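Local coordinates for protein 23S rRNA (guanine(2535)-N(1))-methyltransferase (Streptomyces viridochromogenes, PDB 1O9G) that methylates N1 of guanine-2535 in 23S ribosomal RNA with S-adenosyl-L-methionine as methyl donor, conferring resistance to the orthosomycin antibiotic avilamycin, at residues Pro52-Asp57 with Ala168-Leu173. The protein carries 3 engineered substitutions. Residues are numbered along the deposited sequence; the frame is centred on the assembly and turned at random.
Sequences PVTLWD and APDVVL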
loop_
_atom_site.group_PDB
_atom_site.type_symbol
_atom_site.label_atom_id
_atom_site.label_comp_id
_atom_site.label_asym_id
_atom_site.label_seq_id
_atom_site.Cartn_x
_atom_site.Cartn_y
_atom_site.Cartn_z
ATOM N N PRO A 52 -14.973 -8.435 -4.185
ATOM C CA PRO A 52 -13.521 -8.498 -3.950
ATOM C C PRO A 52 -12.773 -7.403 -4.709
ATOM O O PRO A 52 -13.011 -7.247 -5.922
ATOM C CB PRO A 52 -13.143 -9.882 -4.485
ATOM C CG PRO A 52 -14.400 -10.666 -4.407
ATOM C CD PRO A 52 -15.499 -9.698 -4.723
ATOM N N VAL A 53 -11.837 -6.713 -4.041
ATOM C CA VAL A 53 -11.117 -5.585 -4.628
ATOM C C VAL A 53 -9.716 -5.975 -5.119
ATOM O O VAL A 53 -8.985 -6.742 -4.468
ATOM C CB VAL A 53 -11.027 -4.450 -3.577
ATOM C CG1 VAL A 53 -9.893 -3.477 -3.784
ATOM C CG2 VAL A 53 -12.401 -3.760 -3.430
ATOM N N THR A 54 -9.322 -5.406 -6.259
ATOM C CA THR A 54 -7.965 -5.436 -6.709
ATOM C C THR A 54 -7.320 -4.116 -6.314
ATOM O O THR A 54 -7.813 -3.038 -6.673
ATOM C CB THR A 54 -7.926 -5.638 -8.212
ATOM O OG1 THR A 54 -8.441 -6.955 -8.508
ATOM C CG2 THR A 54 -6.504 -5.546 -8.728
ATOM N N LEU A 55 -6.252 -4.205 -5.531
ATOM C CA LEU A 55 -5.533 -3.047 -4.994
ATOM C C LEU A 55 -4.141 -2.944 -5.611
ATOM O O LEU A 55 -3.408 -3.926 -5.633
ATOM C CB LEU A 55 -5.405 -3.201 -3.495
ATOM C CG LEU A 55 -4.523 -2.235 -2.690
ATOM C CD1 LEU A 55 -5.025 -0.868 -2.765
ATOM C CD2 LEU A 55 -4.344 -2.679 -1.249
ATOM N N TRP A 56 -3.791 -1.736 -6.077
ATOM C CA TRP A 56 -2.517 -1.466 -6.723
ATOM C C TRP A 56 -1.800 -0.347 -5.969
ATOM O O TRP A 56 -2.379 0.712 -5.718
ATOM C CB TRP A 56 -2.786 -1.024 -8.148
ATOM C CG TRP A 56 -1.622 -0.693 -9.038
ATOM C CD1 TRP A 56 -0.312 -1.047 -8.899
ATOM C CD2 TRP A 56 -1.722 0.007 -10.285
ATOM N NE1 TRP A 56 0.408 -0.598 -9.979
ATOM C CE2 TRP A 56 -0.421 0.064 -10.836
ATOM C CE3 TRP A 56 -2.765 0.648 -10.958
ATOM C CZ2 TRP A 56 -0.147 0.695 -12.036
ATOM C CZ3 TRP A 56 -2.484 1.289 -12.177
ATOM C CH2 TRP A 56 -1.189 1.299 -12.693
ATOM N N ASP A 57 -0.512 -0.579 -5.687
ATOM C CA ASP A 57 0.393 0.443 -5.213
ATOM C C ASP A 57 1.477 0.627 -6.271
ATOM O O ASP A 57 2.383 -0.207 -6.394
ATOM C CB ASP A 57 1.002 0.070 -3.881
ATOM C CG ASP A 57 1.816 1.178 -3.288
ATOM O OD1 ASP A 57 2.214 2.123 -4.026
ATOM O OD2 ASP A 57 2.087 1.183 -2.068
ATOM N N ALA A 168 -8.006 -5.029 -13.618
ATOM C CA ALA A 168 -8.586 -3.689 -13.537
ATOM C C ALA A 168 -8.668 -3.252 -12.069
ATOM O O ALA A 168 -9.661 -3.533 -11.382
ATOM C CB ALA A 168 -9.964 -3.675 -14.189
ATOM N N PRO A 169 -7.633 -2.600 -11.534
ATOM C CA PRO A 169 -7.671 -2.209 -10.119
ATOM C C PRO A 169 -8.864 -1.335 -9.742
ATOM O O PRO A 169 -9.187 -0.406 -10.461
ATOM C CB PRO A 169 -6.367 -1.476 -9.937
ATOM C CG PRO A 169 -5.493 -2.061 -10.942
ATOM C CD PRO A 169 -6.337 -2.278 -12.140
ATOM N N ASP A 170 -9.473 -1.650 -8.605
ATOM C CA ASP A 170 -10.541 -0.831 -8.052
ATOM C C ASP A 170 -10.026 0.280 -7.148
ATOM O O ASP A 170 -10.696 1.267 -6.971
ATOM C CB ASP A 170 -11.511 -1.708 -7.269
ATOM C CG ASP A 170 -11.917 -2.948 -8.040
ATOM O OD1 ASP A 170 -12.710 -2.816 -8.996
ATOM O OD2 ASP A 170 -11.423 -4.069 -7.812
ATOM N N VAL A 171 -8.872 0.062 -6.522
ATOM C CA VAL A 171 -8.271 1.008 -5.601
ATOM C C VAL A 171 -6.791 1.090 -5.907
ATOM O O VAL A 171 -6.124 0.060 -6.044
ATOM C CB VAL A 171 -8.492 0.606 -4.119
ATOM C CG1 VAL A 171 -7.822 1.595 -3.162
ATOM C CG2 VAL A 171 -9.997 0.493 -3.799
ATOM N N VAL A 172 -6.306 2.316 -6.022
ATOM C CA VAL A 172 -4.887 2.625 -5.952
ATOM C C VAL A 172 -4.672 3.308 -4.603
ATOM O O VAL A 172 -5.419 4.194 -4.219
ATOM C CB VAL A 172 -4.478 3.559 -7.071
ATOM C CG1 VAL A 172 -3.071 4.163 -6.782
ATOM C CG2 VAL A 172 -4.537 2.847 -8.391
ATOM N N LEU A 173 -3.631 2.896 -3.892
ATOM C CA LEU A 173 -3.303 3.519 -2.608
ATOM C C LEU A 173 -1.792 3.571 -2.546
ATOM O O LEU A 173 -1.130 2.551 -2.629
ATOM C CB LEU A 173 -3.922 2.756 -1.442
ATOM C CG LEU A 173 -3.933 3.414 -0.064
ATOM C CD1 LEU A 173 -4.993 2.761 0.827
ATOM C CD2 LEU A 173 -2.593 3.359 0.624
HETATM O O HOH W 1 -11.172 -6.473 -8.907
#
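Asp-170 OD2 takes the backbone N-H of Thr-54 on its anti lone pair, an almost straight bond (N to OD2 2.9 Å, 176° at the hydrogen), and also accepts from a water that lies 2.8 Å from Thr-54 OG1. CG of Asp-170 stands anti to its own carbonyl carbon (chi1 -48°), beside its backbone N, and OD2 lies at the first residues of strand 53-57. OD2 thus seems to take the role that a main-chain carbonyl would have in regular parallel pairing, while Thr-54 O receives two donors in its carbonyl plane, Asp-170 N at 2.9 Å and Val-171 N at 3.3 Å. Regular parallel pairing follows, from Trp-56 N to Val-171 O and from Leu-173 N to Trp-56 O. On one face Leu-55 CD1 reaches across to Val-171 CG1 (3.7 Å), beneath helices 33-45 and 64-72. On the other, Trp-56 CE3 meets Val-172 CG2 and Pro-169 CG, each at 3.8 Å, under helix 160-164; the indole NE1 bonds Ser-83 OG of strand 77-84. Beyond, Asp-57 OD1 is held by Thr-174 OG1 and Cys-59 N. Strands 53-57 and 171-175 are central neighbours in the 3-2-1-4-5-7-6 sheet of the Rossmann-like class I methyltransferase fold.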